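Local atomic coordinates of putative fimbrial subunit (Corynebacterium diphtheriae, PDB entry 4HSQ), a protein that is the major pilin SpaD, represented by its D2 and D3 domains, and probably polymerises into the shaft of an adhesive surface pilus. Residues 23-28 / 122-127; 39-44 / 99-104. All blocks are in the same frame, centred on the assembly; numbering follows the deposited sequence.

Contacts 1 and 2 are two adjoining parts of one hydrophobic core, their centres about 5 Å apart, between the two sheets of the N-terminal domain in this model. Each joins one sheet to the other. On one side, 23-28 pairs antiparallel with 99-104, where A27 O probably accepts a hydrogen bond from M101 N at 2.7 Å and I25 N probably gives one to L103 O at 2.8 Å. On the other, 39-44 pairs with 122-127. Strand neighbours within a sheet thus belong to different contacts, and F43 of contact 2 also touches I25 and V124 of contact 1. The calcium site, formed by I251, E253, D260, D261 and T264, lies away from both.

Contact 1 of 2, residues 23-28 / 122-127; sequences YTIKAD and ADVIFN
Strands 23-28 and 122-127 run in roughly the same direction but in different sheets, their axes 8.4 Å apart at closest and turned 37° from one another. The CA atoms of I25 and A122 face each other at 7.3 Å, those of A27 and V124 at 7.2 Å, and all four CB atoms point inward. I25 uses both of its branches. Its CG1 stands anti to the carbonyl carbon and its CG2 anti to the backbone N, so the two part along the strand. CG1 carries CD1 across to A122, where I25 CD1 and A122 CB meet at 3.5 Å, tighter than ordinary van der Waals contact. I25 CG2 points the other way along the strand and comes within 4.1 Å of V124 CG1, the two side chains sliding past each other. Two residues on, the single methyl of A27 settles against the forked end of V124: A27 CB lies 3.7 Å from V124 CG1 and equally far from V124 CG2. That valine takes chi1 -53°, which puts CG2 in the crowded place between N and the carbonyl carbon and presents both methyls to the alanine. At the end of the pair F126 only grazes the opposite strand, its CE2 4.4 Å from the carbonyl O of D28; the ring also packs on P30 and V135. Polar groups of these strands find hydrogen-bond partners elsewhere, T24 OG1 with T104 OG1, K26 NZ with S102 OG and N127 ND2 with T39 OG1. What joins these two strands is therefore mainly aliphatic van der Waals packing, largely methyl against methyl. Alanine faces a branched residue at both registered pairs, consistent with the short CA separations, and the touching side-chain atoms are all carbon, so the contact itself asks for no charge compensation.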
loop_
_atom_site.group_PDB
_atom_site.type_symbol
_atom_site.label_atom_id
_atom_site.label_comp_id
_atom_site.label_asym_id
_atom_site.label_seq_id
_atom_site.Cartn_x
_atom_site.Cartn_y
_atom_site.Cartn_z
ATOM N N TYR A 23 8.068 1.942 -5.070
ATOM C CA TYR A 23 8.919 2.944 -4.466
ATOM C C TYR A 23 9.918 3.379 -5.485
ATOM O O TYR A 23 10.403 2.542 -6.255
ATOM C CB TYR A 23 9.663 2.438 -3.225
ATOM C CG TYR A 23 8.744 2.178 -2.058
ATOM C CD1 TYR A 23 8.111 3.229 -1.394
ATOM C CD2 TYR A 23 8.572 0.891 -1.558
ATOM C CE1 TYR A 23 7.301 2.997 -0.278
ATOM C CE2 TYR A 23 7.744 0.646 -0.460
ATOM C CZ TYR A 23 7.128 1.702 0.182
ATOM O OH TYR A 23 6.321 1.452 1.256
ATOM N N THR A 24 10.323 4.648 -5.425
ATOM C CA THR A 24 11.399 5.123 -6.289
ATOM C C THR A 24 12.431 5.834 -5.407
ATOM O O THR A 24 12.059 6.630 -4.538
ATOM C CB THR A 24 10.891 6.017 -7.452
ATOM O OG1 THR A 24 10.123 5.194 -8.346
ATOM C CG2 THR A 24 12.063 6.647 -8.253
ATOM N N ILE A 25 13.711 5.528 -5.633
ATOM C CA ILE A 25 14.831 6.142 -4.895
ATOM C C ILE A 25 15.675 6.869 -5.915
ATOM O O ILE A 25 16.144 6.264 -6.892
ATOM C CB ILE A 25 15.649 5.119 -4.060
ATOM C CG1 ILE A 25 14.720 4.350 -3.061
ATOM C CG2 ILE A 25 16.808 5.837 -3.299
ATOM C CD1 ILE A 25 15.265 2.958 -2.734
ATOM N N LYS A 26 15.861 8.171 -5.690
ATOM C CA LYS A 26 16.653 9.030 -6.582
ATOM C C LYS A 26 17.787 9.651 -5.790
ATOM O O LYS A 26 17.608 10.077 -4.632
ATOM C CB LYS A 26 15.787 10.115 -7.248
ATOM C CG LYS A 26 14.786 9.526 -8.252
ATOM C CD LYS A 26 14.233 10.555 -9.234
ATOM C CE LYS A 26 13.061 10.018 -10.041
ATOM N NZ LYS A 26 13.462 8.986 -11.050
ATOM N N ALA A 27 18.965 9.667 -6.399
ATOM C CA ALA A 27 20.156 10.196 -5.751
ATOM C C ALA A 27 21.178 10.590 -6.786
ATOM O O ALA A 27 21.280 9.945 -7.827
ATOM C CB ALA A 27 20.748 9.140 -4.823
ATOM N N ASP A 28 21.982 11.600 -6.483
ATOM C CA ASP A 28 23.032 11.978 -7.397
ATOM C C ASP A 28 24.248 11.113 -7.173
ATOM O O ASP A 28 24.627 10.854 -6.031
ATOM C CB ASP A 28 23.408 13.458 -7.231
ATOM C CG ASP A 28 22.276 14.410 -7.552
ATOM O OD1 ASP A 28 21.736 14.329 -8.674
ATOM O OD2 ASP A 28 21.925 15.227 -6.676
ATOM N N ALA A 122 15.308 4.932 2.538
ATOM C CA ALA A 122 16.420 4.202 1.938
ATOM C C ALA A 122 17.729 4.969 2.117
ATOM O O ALA A 122 17.739 6.118 2.550
ATOM C CB ALA A 122 16.149 3.980 0.458
ATOM N N ASP A 123 18.817 4.306 1.788
ATOM C CA ASP A 123 20.175 4.823 1.793
ATOM C C ASP A 123 20.820 4.535 0.442
ATOM O O ASP A 123 20.545 3.499 -0.168
ATOM C CB ASP A 123 21.014 4.136 2.899
ATOM C CG ASP A 123 20.359 3.948 4.255
ATOM O OD1 ASP A 123 20.087 4.956 4.922
ATOM O OD2 ASP A 123 20.151 2.779 4.662
ATOM N N VAL A 124 21.700 5.422 -0.002
ATOM C CA VAL A 124 22.551 5.194 -1.150
ATOM C C VAL A 124 23.965 5.246 -0.556
ATOM O O VAL A 124 24.267 6.128 0.259
ATOM C CB VAL A 124 22.323 6.086 -2.401
ATOM C CG1 VAL A 124 20.859 6.050 -2.845
ATOM C CG2 VAL A 124 22.791 7.515 -2.181
ATOM N N ILE A 125 24.744 4.218 -0.811
ATOM C CA ILE A 125 26.090 4.072 -0.245
ATOM C C ILE A 125 27.050 3.899 -1.408
ATOM O O ILE A 125 26.875 3.009 -2.255
ATOM C CB ILE A 125 26.149 2.895 0.793
ATOM C CG1 ILE A 125 25.014 3.038 1.859
ATOM C CG2 ILE A 125 27.534 2.830 1.485
ATOM C CD1 ILE A 125 24.590 1.753 2.609
ATOM N N PHE A 126 28.079 4.762 -1.464
ATOM C CA PHE A 126 29.038 4.668 -2.555
ATOM C C PHE A 126 30.435 5.075 -2.116
ATOM O O PHE A 126 30.599 5.716 -1.087
ATOM C CB PHE A 126 28.582 5.566 -3.724
ATOM C CG PHE A 126 28.415 7.034 -3.377
ATOM C CD1 PHE A 126 29.500 7.905 -3.418
ATOM C CD2 PHE A 126 27.159 7.559 -3.091
ATOM C CE1 PHE A 126 29.343 9.261 -3.114
ATOM C CE2 PHE A 126 26.997 8.923 -2.821
ATOM C CZ PHE A 126 28.092 9.763 -2.831
ATOM N N ASN A 127 31.430 4.749 -2.942
ATOM C CA ASN A 127 32.804 5.182 -2.717
ATOM C C ASN A 127 33.005 6.464 -3.498
ATOM O O ASN A 127 32.686 6.504 -4.684
ATOM C CB ASN A 127 33.807 4.104 -3.160
ATOM C CG ASN A 127 33.854 2.873 -2.274
ATOM O OD1 ASN A 127 33.351 2.855 -1.147
ATOM N ND2 ASN A 127 34.479 1.812 -2.768
#

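Contact 2 of 2, residues 39-44 / 99-104; sequences TAFRFE and DKMSLT
F43 crosses from strand 41-44 to strand 100-104, the two axes inclined at 39°. F43 CB rests 3.7 Å from L103 CD2, and CG stays beside the same methyl. With chi1 at -50°, CG anti to the carbonyl carbon, the ring passes over L103 so that L103 CB lies 3.6 Å above the F43 ring plane, over its centre, in a CH-pi contact. CD1 and CD2 each lie near both L103 CB and CD2. CE1 sits nearest that CB, CE2 also approaches it, and F43 CZ, the tip, reaches M101 CB at 4.1 Å. On the opposite face of F43 stands F41 CE1, offset toward the rim, while F43 CE2 lies in the plane of the F41 ring. F41 meets selenomethionine M101 tip to tip: F41 CZ is 3.5 Å from M101 CG, and the M101 chain, bent at chi2 and chi3, brings SE to 5.0 Å from the F41 centroid, a Met-aromatic contact. R42 NE donates a nearly straight hydrogen bond (168°) to E44 OE2, part of a salt bridge, from above the carboxylate plane. Facing sheets closed by interleaved aromatic and aliphatic side chains are characteristic of the beta-sandwich, consistent with a Cna-type pilin domain.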
loop_
_atom_site.group_PDB
_atom_site.type_symbol
_atom_site.label_atom_id
_atom_site.label_comp_id
_atom_site.label_asym_id
_atom_site.label_seq_id
_atom_site.Cartn_x
_atom_site.Cartn_y
_atom_site.Cartn_z
ATOM N N THR A 39 33.881 3.151 -8.145
ATOM C CA THR A 39 34.274 1.784 -7.791
ATOM C C THR A 39 33.192 1.034 -7.006
ATOM O O THR A 39 33.254 -0.191 -6.930
ATOM C CB THR A 39 35.605 1.765 -7.019
ATOM O OG1 THR A 39 35.443 2.417 -5.755
ATOM C CG2 THR A 39 36.771 2.367 -7.829
ATOM N N ALA A 40 32.223 1.753 -6.414
ATOM C CA ALA A 40 31.116 1.125 -5.685
ATOM C C ALA A 40 29.932 2.060 -5.596
ATOM O O ALA A 40 30.087 3.252 -5.373
ATOM C CB ALA A 40 31.552 0.697 -4.285
ATOM N N PHE A 41 28.736 1.514 -5.786
ATOM C CA PHE A 41 27.480 2.242 -5.654
ATOM C C PHE A 41 26.387 1.240 -5.363
ATOM O O PHE A 41 26.253 0.266 -6.102
ATOM C CB PHE A 41 27.135 3.040 -6.931
ATOM C CG PHE A 41 26.025 4.041 -6.722
ATOM C CD1 PHE A 41 24.694 3.638 -6.706
ATOM C CD2 PHE A 41 26.309 5.380 -6.502
ATOM C CE1 PHE A 41 23.669 4.555 -6.468
ATOM C CE2 PHE A 41 25.282 6.301 -6.262
ATOM C CZ PHE A 41 23.970 5.880 -6.251
ATOM N N ARG A 42 25.607 1.462 -4.305
ATOM C CA ARG A 42 24.475 0.585 -4.011
ATOM C C ARG A 42 23.329 1.349 -3.335
ATOM O O ARG A 42 23.529 2.422 -2.771
ATOM C CB ARG A 42 24.894 -0.635 -3.161
ATOM C CG ARG A 42 25.218 -0.338 -1.680
ATOM C CD ARG A 42 25.806 -1.571 -1.018
ATOM N NE ARG A 42 25.938 -1.400 0.434
ATOM C CZ ARG A 42 27.056 -1.026 1.051
ATOM N NH1 ARG A 42 28.150 -0.751 0.349
ATOM N NH2 ARG A 42 27.085 -0.912 2.371
ATOM N N PHE A 43 22.120 0.795 -3.450
ATOM C CA PHE A 43 20.939 1.270 -2.751
ATOM C C PHE A 43 20.621 0.266 -1.710
ATOM O O PHE A 43 20.662 -0.926 -1.999
ATOM C CB PHE A 43 19.720 1.406 -3.702
ATOM C CG PHE A 43 19.920 2.168 -4.981
ATOM C CD1 PHE A 43 19.421 3.457 -5.125
ATOM C CD2 PHE A 43 20.519 1.560 -6.088
ATOM C CE1 PHE A 43 19.552 4.148 -6.339
ATOM C CE2 PHE A 43 20.639 2.248 -7.307
ATOM C CZ PHE A 43 20.138 3.531 -7.426
ATOM N N GLU A 44 20.218 0.720 -0.516
ATOM C CA GLU A 44 19.792 -0.172 0.554
ATOM C C GLU A 44 18.467 0.303 1.058
ATOM O O GLU A 44 18.254 1.506 1.133
ATOM C CB GLU A 44 20.829 -0.238 1.689
ATOM C CG GLU A 44 22.009 -1.103 1.296
ATOM C CD GLU A 44 22.950 -1.498 2.413
ATOM O OE1 GLU A 44 22.648 -1.190 3.587
ATOM O OE2 GLU A 44 23.998 -2.110 2.109
ATOM N N ASP A 99 25.854 11.671 -12.546
ATOM C CA ASP A 99 24.571 11.147 -13.055
ATOM C C ASP A 99 23.489 11.071 -11.985
ATOM O O ASP A 99 23.776 10.740 -10.845
ATOM C CB ASP A 99 24.747 9.732 -13.609
ATOM C CG ASP A 99 24.955 9.646 -15.101
ATOM O OD1 ASP A 99 24.842 10.700 -15.782
ATOM O OD2 ASP A 99 25.195 8.521 -15.601
ATOM N N LYS A 100 22.247 11.336 -12.375
ATOM C CA LYS A 100 21.123 11.151 -11.483
ATOM C C LYS A 100 20.789 9.658 -11.515
ATOM O O LYS A 100 20.463 9.118 -12.582
ATOM C CB LYS A 100 19.929 12.022 -11.884
ATOM C CG LYS A 100 18.626 11.756 -11.083
ATOM C CD LYS A 100 18.726 11.977 -9.568
ATOM C CE LYS A 100 18.568 13.425 -9.153
ATOM N NZ LYS A 100 18.716 13.594 -7.682
HETATM N N MSE A 101 20.985 8.989 -10.382
HETATM C CA MSE A 101 20.723 7.561 -10.214
HETATM C C MSE A 101 19.267 7.374 -9.833
HETATM O O MSE A 101 18.726 8.139 -9.019
HETATM C CB MSE A 101 21.625 6.951 -9.123
HETATM C CG MSE A 101 23.096 7.239 -9.332
HETATM SE SE MSE A 101 23.701 6.573 -11.030
HETATM C CE MSE A 101 23.314 4.667 -10.835
ATOM N N SER A 102 18.652 6.316 -10.339
ATOM C CA SER A 102 17.264 6.072 -10.011
ATOM C C SER A 102 17.014 4.601 -9.862
ATOM O O SER A 102 17.508 3.808 -10.657
ATOM C CB SER A 102 16.349 6.654 -11.087
ATOM O OG SER A 102 14.990 6.591 -10.684
ATOM N N LEU A 103 16.229 4.239 -8.850
ATOM C CA LEU A 103 15.841 2.850 -8.638
ATOM C C LEU A 103 14.359 2.797 -8.389
ATOM O O LEU A 103 13.893 3.429 -7.453
ATOM C CB LEU A 103 16.611 2.199 -7.445
ATOM C CG LEU A 103 16.002 0.881 -6.882
ATOM C CD1 LEU A 103 16.137 -0.280 -7.895
ATOM C CD2 LEU A 103 16.601 0.498 -5.523
ATOM N N THR A 104 13.634 1.993 -9.173
ATOM C CA THR A 104 12.209 1.775 -8.935
ATOM C C THR A 104 12.007 0.297 -8.684
ATOM O O THR A 104 12.495 -0.549 -9.454
ATOM C CB THR A 104 11.311 2.280 -10.102
ATOM O OG1 THR A 104 11.504 3.689 -10.243
ATOM C CG2 THR A 104 9.803 2.046 -9.814
#